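Probable sugar ABC transporter, sugar-binding protein (Streptococcus pneumoniae, PDB 2W7Y) binds the blood group A-trisaccharide and, as a solute-binding protein, probably delivers such glycans to a sugar ABC transporter for uptake. Local coordinates at residues A[330-334]-A[335-339]; A[60-63]-A[64-67]; A[416-419]-A[420-424]; A[247-250]-A[251-254]. All blocks are in the same frame, centred on the assembly; numbering follows the deposited sequence.

Interaction 1: A[330-334]-A[335-339]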
ATOM      1  N   LYS A 330      19.353  -8.746   1.583  1.00 23.13           N
ATOM      2  CA  LYS A 330      20.442  -8.103   0.847  1.00 23.24           C
ATOM      3  C   LYS A 330      20.244  -8.219  -0.669  1.00 23.23           C
ATOM      4  O   LYS A 330      20.446  -7.251  -1.410  1.00 23.30           O
ATOM      5  CB  LYS A 330      21.772  -8.748   1.265  1.00 23.36           C
ATOM      6  CG  LYS A 330      22.999  -8.386   0.433  1.00 23.48           C
ATOM      7  CD  LYS A 330      23.824  -7.301   1.099  1.00 23.80           C
ATOM      8  CE  LYS A 330      25.283  -7.395   0.692  1.00 23.92           C
ATOM      9  NZ  LYS A 330      25.994  -8.489   1.416  1.00 24.51           N
ATOM     10  N   TYR A 331      19.847  -9.409  -1.113  1.00 23.07           N
ATOM     11  CA  TYR A 331      19.632  -9.707  -2.527  1.00 23.01           C
ATOM     12  C   TYR A 331      18.459  -8.916  -3.128  1.00 23.05           C
ATOM     13  O   TYR A 331      18.610  -8.261  -4.163  1.00 22.78           O
ATOM     14  CB  TYR A 331      19.434 -11.216  -2.701  1.00 22.88           C
ATOM     15  CG  TYR A 331      18.946 -11.662  -4.060  1.00 22.95           C
ATOM     16  CD1 TYR A 331      19.837 -11.851  -5.118  1.00 22.98           C
ATOM     17  CD2 TYR A 331      17.592 -11.923  -4.283  1.00 22.67           C
ATOM     18  CE1 TYR A 331      19.389 -12.275  -6.371  1.00 22.89           C
ATOM     19  CE2 TYR A 331      17.133 -12.341  -5.525  1.00 22.51           C
ATOM     20  CZ  TYR A 331      18.035 -12.520  -6.563  1.00 22.96           C
ATOM     21  OH  TYR A 331      17.584 -12.939  -7.793  1.00 22.60           O
HETATM   22  N   MSE A 332      17.302  -8.975  -2.466  1.00 23.10           N
HETATM   23  CA  MSE A 332      16.082  -8.316  -2.948  1.00 23.26           C
HETATM   24  C   MSE A 332      16.205  -6.798  -2.954  1.00 23.09           C
HETATM   25  O   MSE A 332      15.407  -6.097  -3.571  1.00 22.94           O
HETATM   26  CB  MSE A 332      14.878  -8.727  -2.096  1.00 23.41           C
HETATM   27  CG  MSE A 332      14.408 -10.158  -2.316  1.00 23.72           C
HETATM   28 SE   MSE A 332      14.011 -10.607  -4.183  1.00 26.08          SE
HETATM   29  CE  MSE A 332      12.512  -9.394  -4.500  1.00 23.66           C
ATOM     30  N   THR A 333      17.233  -6.315  -2.275  1.00 23.19           N
ATOM     31  CA  THR A 333      17.431  -4.903  -2.009  1.00 23.16           C
ATOM     32  C   THR A 333      18.696  -4.384  -2.735  1.00 23.05           C
ATOM     33  O   THR A 333      19.054  -3.207  -2.645  1.00 23.01           O
ATOM     34  CB  THR A 333      17.367  -4.682  -0.462  1.00 23.14           C
ATOM     35  OG1 THR A 333      16.048  -4.238  -0.105  1.00 23.78           O
ATOM     36  CG2 THR A 333      18.374  -3.707   0.048  1.00 23.45           C
ATOM     37  N   SER A 334      19.326  -5.275  -3.501  1.00 22.99           N
ATOM     38  CA  SER A 334      20.530  -4.951  -4.269  1.00 23.13           C
ATOM     39  C   SER A 334      20.241  -4.114  -5.520  1.00 23.13           C
ATOM     40  O   SER A 334      19.117  -4.104  -6.028  1.00 22.92           O
ATOM     41  CB  SER A 334      21.286  -6.230  -4.652  1.00 23.15           C
ATOM     42  OG  SER A 334      20.517  -7.042  -5.519  1.00 22.95           O
ATOM     43  N   ASP A 335      21.279  -3.432  -6.005  1.00 23.19           N
ATOM     44  CA  ASP A 335      21.198  -2.549  -7.173  1.00 23.24           C
ATOM     45  C   ASP A 335      20.576  -3.212  -8.403  1.00 23.16           C
ATOM     46  O   ASP A 335      19.703  -2.630  -9.049  1.00 23.21           O
ATOM     47  CB  ASP A 335      22.589  -2.002  -7.527  1.00 23.11           C
ATOM     48  CG  ASP A 335      23.074  -0.930  -6.558  1.00 23.28           C
ATOM     49  OD1 ASP A 335      22.331  -0.575  -5.616  1.00 23.07           O
ATOM     50  OD2 ASP A 335      24.209  -0.435  -6.747  1.00 23.07           O
ATOM     51  N   ASP A 336      21.032  -4.425  -8.713  1.00 23.11           N
ATOM     52  CA  ASP A 336      20.598  -5.149  -9.910  1.00 23.22           C
ATOM     53  C   ASP A 336      19.155  -5.656  -9.840  1.00 23.05           C
ATOM     54  O   ASP A 336      18.434  -5.622 -10.838  1.00 22.96           O
ATOM     55  CB  ASP A 336      21.557  -6.309 -10.216  1.00 23.25           C
ATOM     56  CG  ASP A 336      22.943  -5.834 -10.634  1.00 23.60           C
ATOM     57  OD1 ASP A 336      23.100  -4.648 -11.001  1.00 24.19           O
ATOM     58  OD2 ASP A 336      23.885  -6.654 -10.595  1.00 23.59           O
ATOM     59  N   VAL A 337      18.744  -6.122  -8.666  1.00 23.15           N
ATOM     60  CA  VAL A 337      17.372  -6.600  -8.462  1.00 23.14           C
ATOM     61  C   VAL A 337      16.376  -5.437  -8.467  1.00 23.13           C
ATOM     62  O   VAL A 337      15.284  -5.549  -9.030  1.00 23.01           O
ATOM     63  CB  VAL A 337      17.244  -7.457  -7.172  1.00 23.25           C
ATOM     64  CG1 VAL A 337      15.781  -7.785  -6.858  1.00 22.85           C
ATOM     65  CG2 VAL A 337      18.063  -8.739  -7.304  1.00 22.79           C
ATOM     66  N   GLN A 338      16.767  -4.321  -7.854  1.00 23.15           N
ATOM     67  CA  GLN A 338      15.922  -3.126  -7.798  1.00 23.11           C
ATOM     68  C   GLN A 338      15.687  -2.475  -9.154  1.00 22.98           C
ATOM     69  O   GLN A 338      14.643  -1.862  -9.371  1.00 22.98           O
ATOM     70  CB  GLN A 338      16.462  -2.108  -6.792  1.00 23.19           C
ATOM     71  CG  GLN A 338      15.546  -1.877  -5.584  1.00 23.68           C
ATOM     72  CD  GLN A 338      15.285  -3.136  -4.802  1.00 24.05           C
ATOM     73  OE1 GLN A 338      14.226  -3.302  -4.190  1.00 23.83           O
ATOM     74  NE2 GLN A 338      16.248  -4.045  -4.830  1.00 24.69           N
ATOM     75  N   LYS A 339      16.652  -2.615 -10.060  1.00 23.06           N
ATOM     76  CA  LYS A 339      16.477  -2.186 -11.447  1.00 22.98           C
ATOM     77  C   LYS A 339      15.382  -3.015 -12.119  1.00 22.88           C
ATOM     78  O   LYS A 339      14.586  -2.490 -12.894  1.00 22.85           O
ATOM     79  CB  LYS A 339      17.792  -2.299 -12.223  1.00 23.08           C
ATOM     80  CG  LYS A 339      17.739  -1.687 -13.619  1.00 23.19           C
ATOM     81  CD  LYS A 339      19.083  -1.720 -14.305  1.00 23.35           C
ATOM     82  CE  LYS A 339      19.019  -0.989 -15.638  1.00 23.58           C
ATOM     83  NZ  LYS A 339      20.368  -0.834 -16.245  1.00 23.77           N
TER
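Gln338 reaches back across the break between helix 319-332 and helix 335-343, a short turn linking two helices, with Ser334 at the N-cap of the second. Its side chain can be followed outward. CB lies 3.4 Å from Ser334 O, the same oxygen that accepts the helical bond from Gln338 N. At CG the chain bends (chi2 59°), which swings the amide back toward the end of the first helix. CD approaches the carbonyl of selenomethionine Met332, and NE2 then spends its two N-H groups on two carbonyls: Met332 O at 2.6 Å and Ser334 O at 3.1 Å from NE2. Both acceptors lie in the amide plane and both bonds have N-H...O angles of 159°, so the pair should fix the rotation of the amide. OE1, 3.1 Å from Met332 O, faces another acceptor and makes no bond there. Ser334 O is gripped twice by one residue, since Gln338 N also donates to it at 3.0 Å.

One residue earlier, Val337 CG2 sits over one face of the Tyr331 ring, 3.9 Å from its centroid and 14° off the normal, a CH-pi contact. Tyr331 OH itself is hydrogen-bonded to Leu62 O on helix 54-69. The other methyl of Val337, CG1, packs against SE of Met332. Ser334 OG donates to Tyr331 O at 2.6 Å and lies 3.5 Å from Val337 CG2.

Interaction 2: A[60-63]-A[64-67]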
ATOM      1  N   ARG A  60       8.815 -14.426  -9.047  1.00 23.38           N
ATOM      2  CA  ARG A  60       9.164 -15.837  -8.837  1.00 23.35           C
ATOM      3  C   ARG A  60      10.491 -16.211  -9.499  1.00 23.37           C
ATOM      4  O   ARG A  60      11.229 -17.055  -8.980  1.00 23.38           O
ATOM      5  CB  ARG A  60       8.047 -16.773  -9.328  1.00 23.33           C
ATOM      6  CG  ARG A  60       6.762 -16.713  -8.507  1.00 23.12           C
ATOM      7  CD  ARG A  60       5.831 -17.900  -8.783  1.00 22.90           C
ATOM      8  NE  ARG A  60       5.387 -17.982 -10.176  1.00 22.64           N
ATOM      9  CZ  ARG A  60       4.312 -17.375 -10.671  1.00 22.60           C
ATOM     10  NH1 ARG A  60       3.546 -16.618  -9.898  1.00 22.39           N
ATOM     11  NH2 ARG A  60       4.004 -17.525 -11.952  1.00 22.30           N
ATOM     12  N   ASP A  61      10.787 -15.587 -10.639  1.00 23.33           N
ATOM     13  CA  ASP A  61      12.082 -15.765 -11.308  1.00 23.31           C
ATOM     14  C   ASP A  61      13.221 -15.199 -10.467  1.00 23.20           C
ATOM     15  O   ASP A  61      14.290 -15.802 -10.380  1.00 23.23           O
ATOM     16  CB  ASP A  61      12.081 -15.129 -12.705  1.00 23.32           C
ATOM     17  CG  ASP A  61      11.292 -15.942 -13.723  1.00 23.37           C
ATOM     18  OD1 ASP A  61      11.017 -17.133 -13.465  1.00 23.25           O
ATOM     19  OD2 ASP A  61      10.949 -15.385 -14.788  1.00 23.55           O
ATOM     20  N   LEU A  62      12.977 -14.043  -9.852  1.00 23.12           N
ATOM     21  CA  LEU A  62      13.909 -13.419  -8.911  1.00 23.15           C
ATOM     22  C   LEU A  62      14.220 -14.314  -7.710  1.00 23.09           C
ATOM     23  O   LEU A  62      15.363 -14.381  -7.268  1.00 23.07           O
ATOM     24  CB  LEU A  62      13.346 -12.075  -8.419  1.00 23.19           C
ATOM     25  CG  LEU A  62      13.864 -10.725  -8.944  1.00 23.34           C
ATOM     26  CD1 LEU A  62      14.204 -10.737 -10.426  1.00 23.29           C
ATOM     27  CD2 LEU A  62      12.858  -9.615  -8.624  1.00 22.97           C
ATOM     28  N   TYR A  63      13.201 -15.003  -7.198  1.00 23.15           N
ATOM     29  CA  TYR A  63      13.335 -15.817  -5.985  1.00 23.14           C
ATOM     30  C   TYR A  63      14.141 -17.101  -6.190  1.00 23.11           C
ATOM     31  O   TYR A  63      15.084 -17.365  -5.451  1.00 23.08           O
ATOM     32  CB  TYR A  63      11.967 -16.183  -5.396  1.00 23.02           C
ATOM     33  CG  TYR A  63      11.043 -15.030  -5.057  1.00 23.07           C
ATOM     34  CD1 TYR A  63      11.536 -13.817  -4.566  1.00 23.03           C
ATOM     35  CD2 TYR A  63       9.659 -15.170  -5.192  1.00 23.14           C
ATOM     36  CE1 TYR A  63      10.677 -12.768  -4.246  1.00 22.56           C
ATOM     37  CE2 TYR A  63       8.792 -14.127  -4.873  1.00 22.76           C
ATOM     38  CZ  TYR A  63       9.310 -12.933  -4.400  1.00 22.45           C
ATOM     39  OH  TYR A  63       8.452 -11.909  -4.083  1.00 22.48           O
ATOM     40  N   ASP A  64      13.762 -17.906  -7.180  1.00 23.17           N
ATOM     41  CA  ASP A  64      14.430 -19.198  -7.382  1.00 23.45           C
ATOM     42  C   ASP A  64      15.791 -19.068  -8.075  1.00 23.29           C
ATOM     43  O   ASP A  64      16.545 -20.035  -8.165  1.00 23.29           O
ATOM     44  CB  ASP A  64      13.509 -20.237  -8.061  1.00 23.63           C
ATOM     45  CG  ASP A  64      12.865 -19.723  -9.328  1.00 23.87           C
ATOM     46  OD1 ASP A  64      13.413 -18.794  -9.952  1.00 24.73           O
ATOM     47  OD2 ASP A  64      11.802 -20.262  -9.701  1.00 24.16           O
ATOM     48  N   LYS A  65      16.084 -17.859  -8.545  1.00 23.17           N
ATOM     49  CA  LYS A  65      17.412 -17.470  -9.001  1.00 23.19           C
ATOM     50  C   LYS A  65      18.339 -17.267  -7.796  1.00 23.17           C
ATOM     51  O   LYS A  65      19.532 -17.582  -7.861  1.00 22.98           O
ATOM     52  CB  LYS A  65      17.291 -16.204  -9.855  1.00 23.26           C
ATOM     53  CG  LYS A  65      18.540 -15.360 -10.049  1.00 23.41           C
ATOM     54  CD  LYS A  65      18.214 -14.230 -11.020  1.00 23.94           C
ATOM     55  CE  LYS A  65      18.871 -12.920 -10.623  1.00 24.45           C
ATOM     56  NZ  LYS A  65      18.299 -11.770 -11.385  1.00 24.68           N
ATOM     57  N   PHE A  66      17.776 -16.750  -6.703  1.00 23.18           N
ATOM     58  CA  PHE A  66      18.467 -16.686  -5.412  1.00 23.22           C
ATOM     59  C   PHE A  66      18.726 -18.096  -4.870  1.00 23.26           C
ATOM     60  O   PHE A  66      19.797 -18.369  -4.331  1.00 23.32           O
ATOM     61  CB  PHE A  66      17.658 -15.862  -4.397  1.00 23.15           C
ATOM     62  CG  PHE A  66      18.243 -15.853  -3.006  1.00 22.93           C
ATOM     63  CD1 PHE A  66      19.177 -14.891  -2.635  1.00 22.81           C
ATOM     64  CD2 PHE A  66      17.857 -16.803  -2.064  1.00 23.04           C
ATOM     65  CE1 PHE A  66      19.718 -14.874  -1.359  1.00 22.57           C
ATOM     66  CE2 PHE A  66      18.400 -16.798  -0.779  1.00 22.89           C
ATOM     67  CZ  PHE A  66      19.330 -15.832  -0.428  1.00 22.78           C
ATOM     68  N   ALA A  67      17.739 -18.978  -5.019  1.00 23.24           N
ATOM     69  CA  ALA A  67      17.849 -20.365  -4.570  1.00 23.19           C
ATOM     70  C   ALA A  67      18.990 -21.119  -5.263  1.00 23.26           C
ATOM     71  O   ALA A  67      19.735 -21.857  -4.614  1.00 23.19           O
ATOM     72  CB  ALA A  67      16.527 -21.088  -4.767  1.00 23.16           C
TER
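Asp64 folds back over the preceding turn of helix 54-69, whereas the rings of Tyr63 and Phe66 pack against other parts of the fold. In Asp64, CG stands between the backbone N and the carbonyl carbon (chi1 52°), which brings OD1 to 3.0 Å from Arg60 O and 3.1 Å from Asp61 O, approaches of acceptor to acceptor and not hydrogen bonds. Phe66 has CG anti to its backbone N; its CB makes the nearest approach, 3.2 Å from Tyr63 O, while the ring meets Phe77 and Phe328 edge-to-face. Lys65 lays CB 3.1 Å from Asp61 O, and its chain, bent at chi3, brings NZ to 4.3 Å from Leu62 CD1. Leu62 packs on Val337, Val340 and Ile341 of helix 335-343, and the Tyr63 side chain, edge-to-face with Phe42, is about 7 Å from the bound fucose.

Of the backbone bonds, the straightest is Asp64 N to Arg60 O at 3.2 Å, with an N-H...O angle of 174°. OD1 of Asp64, also 4.6 Å from Asp61 OD1, thus gains no bond from this turn; the contact is probably tolerated because Asp64 is exposed and Lys57 balances Asp61, and any rise in the pKa of Asp64 would be slight.

Interaction 3: A[416-419]-A[420-424]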
ATOM      1  N   GLN A 416     -24.138   8.982  13.798  1.00 23.30           N
ATOM      2  CA  GLN A 416     -24.057   7.931  14.810  1.00 23.28           C
ATOM      3  C   GLN A 416     -23.163   6.768  14.386  1.00 23.22           C
ATOM      4  O   GLN A 416     -22.699   6.002  15.233  1.00 23.27           O
ATOM      5  CB  GLN A 416     -25.453   7.449  15.239  1.00 23.44           C
ATOM      6  CG  GLN A 416     -26.296   6.843  14.128  1.00 23.58           C
ATOM      7  CD  GLN A 416     -27.720   6.531  14.561  1.00 23.87           C
ATOM      8  OE1 GLN A 416     -28.121   5.395  14.581  1.00 23.95           O
ATOM      9  NE2 GLN A 416     -28.458   7.539  14.898  1.00 23.80           N
ATOM     10  N   LYS A 417     -22.922   6.642  13.080  1.00 23.10           N
ATOM     11  CA  LYS A 417     -21.933   5.695  12.569  1.00 22.96           C
ATOM     12  C   LYS A 417     -20.513   6.145  12.915  1.00 22.93           C
ATOM     13  O   LYS A 417     -19.687   5.323  13.322  1.00 22.79           O
ATOM     14  CB  LYS A 417     -22.076   5.494  11.057  1.00 22.94           C
ATOM     15  CG  LYS A 417     -21.195   4.379  10.488  1.00 22.93           C
ATOM     16  CD  LYS A 417     -21.602   3.010  11.015  1.00 22.82           C
ATOM     17  CE  LYS A 417     -20.632   1.933  10.575  1.00 23.30           C
ATOM     18  NZ  LYS A 417     -21.102   0.582  10.993  1.00 23.26           N
ATOM     19  N   VAL A 418     -20.243   7.441  12.750  1.00 22.82           N
ATOM     20  CA  VAL A 418     -18.966   8.034  13.149  1.00 22.99           C
ATOM     21  C   VAL A 418     -18.711   7.759  14.636  1.00 23.14           C
ATOM     22  O   VAL A 418     -17.629   7.293  15.008  1.00 23.12           O
ATOM     23  CB  VAL A 418     -18.913   9.563  12.854  1.00 22.94           C
ATOM     24  CG1 VAL A 418     -17.789  10.242  13.631  1.00 22.90           C
ATOM     25  CG2 VAL A 418     -18.753   9.820  11.367  1.00 22.87           C
ATOM     26  N   LYS A 419     -19.724   8.019  15.464  1.00 23.14           N
ATOM     27  CA  LYS A 419     -19.626   7.818  16.907  1.00 23.17           C
ATOM     28  C   LYS A 419     -19.391   6.354  17.288  1.00 23.25           C
ATOM     29  O   LYS A 419     -18.583   6.065  18.175  1.00 23.28           O
ATOM     30  CB  LYS A 419     -20.871   8.351  17.622  1.00 23.12           C
ATOM     31  CG  LYS A 419     -20.599   8.760  19.059  1.00 23.27           C
ATOM     32  CD  LYS A 419     -21.732   8.376  19.981  1.00 23.66           C
ATOM     33  CE  LYS A 419     -21.234   8.253  21.408  1.00 23.75           C
ATOM     34  NZ  LYS A 419     -22.239   7.621  22.301  1.00 24.04           N
ATOM     35  N   SER A 420     -20.095   5.440  16.618  1.00 23.20           N
ATOM     36  CA  SER A 420     -19.954   4.009  16.893  1.00 23.28           C
ATOM     37  C   SER A 420     -18.634   3.458  16.342  1.00 23.28           C
ATOM     38  O   SER A 420     -18.082   2.503  16.891  1.00 23.25           O
ATOM     39  CB  SER A 420     -21.163   3.210  16.371  1.00 23.22           C
ATOM     40  OG  SER A 420     -21.014   2.834  15.011  1.00 23.43           O
ATOM     41  N   THR A 421     -18.142   4.066  15.264  1.00 23.23           N
ATOM     42  CA  THR A 421     -16.836   3.722  14.703  1.00 23.25           C
ATOM     43  C   THR A 421     -15.724   4.086  15.682  1.00 23.31           C
ATOM     44  O   THR A 421     -14.823   3.281  15.928  1.00 23.39           O
ATOM     45  CB  THR A 421     -16.597   4.406  13.334  1.00 23.26           C
ATOM     46  OG1 THR A 421     -17.542   3.898  12.382  1.00 23.09           O
ATOM     47  CG2 THR A 421     -15.182   4.147  12.825  1.00 22.94           C
ATOM     48  N   GLN A 422     -15.798   5.287  16.252  1.00 23.34           N
ATOM     49  CA  GLN A 422     -14.807   5.705  17.242  1.00 23.40           C
ATOM     50  C   GLN A 422     -14.944   4.939  18.563  1.00 23.37           C
ATOM     51  O   GLN A 422     -13.975   4.815  19.308  1.00 23.42           O
ATOM     52  CB  GLN A 422     -14.753   7.238  17.421  1.00 23.32           C
ATOM     53  CG  GLN A 422     -16.055   7.946  17.739  1.00 23.46           C
ATOM     54  CD  GLN A 422     -16.049   9.425  17.349  1.00 23.37           C
ATOM     55  OE1 GLN A 422     -17.105  10.032  17.177  1.00 23.28           O
ATOM     56  NE2 GLN A 422     -14.861  10.004  17.206  1.00 23.07           N
ATOM     57  N   ASP A 423     -16.135   4.404  18.827  1.00 23.53           N
ATOM     58  CA  ASP A 423     -16.350   3.487  19.949  1.00 23.61           C
ATOM     59  C   ASP A 423     -15.609   2.163  19.730  1.00 23.64           C
ATOM     60  O   ASP A 423     -15.022   1.609  20.666  1.00 23.71           O
ATOM     61  CB  ASP A 423     -17.848   3.221  20.158  1.00 23.67           C
ATOM     62  CG  ASP A 423     -18.563   4.363  20.882  1.00 24.04           C
ATOM     63  OD1 ASP A 423     -19.800   4.267  21.060  1.00 24.07           O
ATOM     64  OD2 ASP A 423     -17.901   5.348  21.277  1.00 24.32           O
ATOM     65  N   VAL A 424     -15.644   1.669  18.493  1.00 23.57           N
ATOM     66  CA  VAL A 424     -14.968   0.429  18.101  1.00 23.51           C
ATOM     67  C   VAL A 424     -13.438   0.562  18.161  1.00 23.52           C
ATOM     68  O   VAL A 424     -12.748  -0.360  18.611  1.00 23.56           O
ATOM     69  CB  VAL A 424     -15.444  -0.058  16.692  1.00 23.55           C
ATOM     70  CG1 VAL A 424     -14.497  -1.103  16.099  1.00 23.37           C
ATOM     71  CG2 VAL A 424     -16.865  -0.619  16.768  1.00 23.26           C
TER
HETATM   72  O   HOH W   1     -18.342   0.675  13.012  1.00 22.41           O
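The flat peptide group that ends in Lys417 O receives Thr421 from both of its faces. Thr421 N approaches from one, tilted 25° from the carbonyl plane at 2.8 Å from Lys417 O; Thr421 OG1 comes from the opposite face, 40° out of the plane and 2.7 Å from the same oxygen. OG1 gets there because it stands beside the backbone N of Thr421 and anti to its carbonyl carbon (chi1 -65°). The flat end of Gln422 meets the preceding turn of helix 414-427 with OE1, 3.6 Å from Val418 CG1, while NE2 is hydrogen-bonded to Ile234 O. OD2 of the Asp423 carboxylate, 3.3 Å from Lys419 O, meets another acceptor and is not bonded to it.

Val418 and Thr421 pack on helix 237-252, at Leu243, Lys244 and Met247. Lys417 CE passes 4.1 Å from Thr421 OG1, and a water joins Lys417 NZ weakly to that hydroxyl, but the salt-bridge partner of NZ is Glu406. Lys419 NZ and Asp423 OD1 stay 4.3 Å apart, beyond a salt bridge. The firmer chemistry is the double acceptance at Lys417 O, which gives the proton of the buried Thr421 hydroxyl an acceptor within its own helix.

Interaction 4: A[247-250]-A[251-254]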
HETATM    1  N   MSE A 247     -17.334   8.981   4.824  1.00 23.36           N
HETATM    2  CA  MSE A 247     -18.568   8.197   4.936  1.00 23.54           C
HETATM    3  C   MSE A 247     -19.745   8.792   4.165  1.00 23.41           C
HETATM    4  O   MSE A 247     -20.537   8.057   3.586  1.00 23.55           O
HETATM    5  CB  MSE A 247     -18.958   8.016   6.404  1.00 23.49           C
HETATM    6  CG  MSE A 247     -18.103   7.013   7.149  1.00 23.73           C
HETATM    7 SE   MSE A 247     -18.600   6.883   9.023  1.00 24.24          SE
HETATM    8  CE  MSE A 247     -17.574   5.297   9.485  1.00 23.76           C
ATOM      9  N   LYS A 248     -19.858  10.119   4.173  1.00 23.40           N
ATOM     10  CA  LYS A 248     -20.875  10.830   3.396  1.00 23.29           C
ATOM     11  C   LYS A 248     -20.660  10.636   1.898  1.00 23.27           C
ATOM     12  O   LYS A 248     -21.622  10.460   1.141  1.00 23.09           O
ATOM     13  CB  LYS A 248     -20.858  12.326   3.728  1.00 23.24           C
ATOM     14  CG  LYS A 248     -21.590  12.701   5.007  1.00 23.31           C
ATOM     15  CD  LYS A 248     -21.285  14.134   5.418  1.00 23.54           C
ATOM     16  CE  LYS A 248     -21.831  15.151   4.418  1.00 23.78           C
ATOM     17  NZ  LYS A 248     -21.359  16.537   4.713  1.00 23.82           N
ATOM     18  N   GLU A 249     -19.395  10.671   1.483  1.00 23.20           N
ATOM     19  CA  GLU A 249     -19.024  10.478   0.084  1.00 23.28           C
ATOM     20  C   GLU A 249     -19.185   9.022  -0.358  1.00 23.25           C
ATOM     21  O   GLU A 249     -19.613   8.753  -1.480  1.00 23.38           O
ATOM     22  CB  GLU A 249     -17.597  10.981  -0.172  1.00 23.23           C
ATOM     23  CG  GLU A 249     -17.172  11.001  -1.640  1.00 23.26           C
ATOM     24  CD  GLU A 249     -18.163  11.705  -2.562  1.00 23.12           C
ATOM     25  OE1 GLU A 249     -18.205  11.340  -3.752  1.00 23.55           O
ATOM     26  OE2 GLU A 249     -18.897  12.613  -2.116  1.00 22.88           O
ATOM     27  N   ILE A 250     -18.854   8.096   0.537  1.00 23.29           N
ATOM     28  CA  ILE A 250     -19.032   6.664   0.297  1.00 23.19           C
ATOM     29  C   ILE A 250     -20.523   6.289   0.187  1.00 23.33           C
ATOM     30  O   ILE A 250     -20.896   5.418  -0.609  1.00 23.27           O
ATOM     31  CB  ILE A 250     -18.311   5.828   1.396  1.00 23.21           C
ATOM     32  CG1 ILE A 250     -16.871   5.476   0.989  1.00 23.36           C
ATOM     33  CG2 ILE A 250     -19.039   4.525   1.669  1.00 23.14           C
ATOM     34  CD1 ILE A 250     -15.994   6.631   0.510  1.00 23.73           C
ATOM     35  N   GLN A 251     -21.364   6.960   0.976  1.00 23.27           N
ATOM     36  CA  GLN A 251     -22.809   6.739   0.934  1.00 23.22           C
ATOM     37  C   GLN A 251     -23.409   7.309  -0.355  1.00 23.07           C
ATOM     38  O   GLN A 251     -24.263   6.679  -0.981  1.00 22.99           O
ATOM     39  CB  GLN A 251     -23.480   7.346   2.168  1.00 23.27           C
ATOM     40  CG  GLN A 251     -24.841   6.743   2.498  1.00 23.50           C
ATOM     41  CD  GLN A 251     -25.377   7.216   3.832  1.00 23.41           C
ATOM     42  OE1 GLN A 251     -25.616   8.404   4.030  1.00 23.76           O
ATOM     43  NE2 GLN A 251     -25.572   6.284   4.756  1.00 23.47           N
ATOM     44  N   ALA A 252     -22.937   8.490  -0.748  1.00 23.01           N
ATOM     45  CA  ALA A 252     -23.321   9.124  -2.008  1.00 23.09           C
ATOM     46  C   ALA A 252     -22.826   8.325  -3.214  1.00 23.12           C
ATOM     47  O   ALA A 252     -23.439   8.355  -4.282  1.00 23.16           O
ATOM     48  CB  ALA A 252     -22.788  10.552  -2.066  1.00 23.07           C
ATOM     49  N   ASN A 253     -21.717   7.612  -3.026  1.00 23.08           N
ATOM     50  CA  ASN A 253     -21.125   6.766  -4.061  1.00 23.19           C
ATOM     51  C   ASN A 253     -21.984   5.538  -4.397  1.00 23.27           C
ATOM     52  O   ASN A 253     -21.848   4.955  -5.475  1.00 23.34           O
ATOM     53  CB  ASN A 253     -19.711   6.339  -3.644  1.00 23.10           C
ATOM     54  CG  ASN A 253     -18.923   5.708  -4.777  1.00 22.94           C
ATOM     55  OD1 ASN A 253     -18.701   6.323  -5.819  1.00 22.69           O
ATOM     56  ND2 ASN A 253     -18.486   4.471  -4.572  1.00 23.05           N
ATOM     57  N   GLY A 254     -22.866   5.160  -3.473  1.00 23.36           N
ATOM     58  CA  GLY A 254     -23.779   4.039  -3.670  1.00 23.38           C
ATOM     59  C   GLY A 254     -23.342   2.774  -2.957  1.00 23.46           C
ATOM     60  O   GLY A 254     -22.168   2.392  -3.016  1.00 23.32           O
TER
HETATM   61  O   HOH W   2     -19.783   3.417  -2.103  1.00 17.27           O
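Gln251, Ala252 and Asn253 take up the carbonyls of the preceding turn near the C-terminal end of helix 237-252, where Gly254 leaves helical geometry with a positive phi of 102°. Three backbone bonds carry the helix this far: Gln251 N to Met247 O at 2.9 Å, Ala252 N to Lys248 O at 3.0 Å and Asn253 N to Glu249 O at 2.8 Å. The last is the most bent, with an N-H...O angle of 131°. Gly254 N then turns to Gln251 O at 3.2 Å, a tighter turn.

The apolar contacts are CB atoms against carbonyl oxygens: CB of Asn253 rests 3.2 Å from Glu249 O, and CB of Ala252 lies 3.4 Å from Lys248 O. Ile250 packs on Phe201, Ala203 and Ala408.

The polar ends of Glu249, Gln251 and Asn253 bond to other parts of the fold. Glu249 OE1 forms a salt bridge with Arg193, which also donates to Asn253 OD1, and Gln251 NE2 bonds Val412 O and Ala409 O. In Asn253, CG lies anti to the backbone N (chi1 -168°), which carries the amide off the helix end to Phe201 O, bonded by ND2. A water accepts from Asn253 ND2 and donates to Ile250 O at 2.7 Å and Gly254 O at 2.8 Å.

How the interactions relate
The four contacts form two pairs on opposite sides of the chain's centre. Interactions 1 and 2 have centres about 12 Å apart and join the 319-332/335-343 junction to helix 54-69; Tyr331 CG comes within 3.5 Å of Phe66 CD1. Interactions 3 and 4, about 16 Å apart, bring helices 414-427 and 237-252 together through selenomethionine Met247, whose CE lies 3.2 Å from Thr421 OG1. Centres from different pairs are 42 to 46 Å apart. Along the chain the order is 2, 4, 1, 3, so the polypeptide passes repeatedly between the two regions, consistent with the two-lobed fold of solute-binding proteins, which hold their sugar between the lobes.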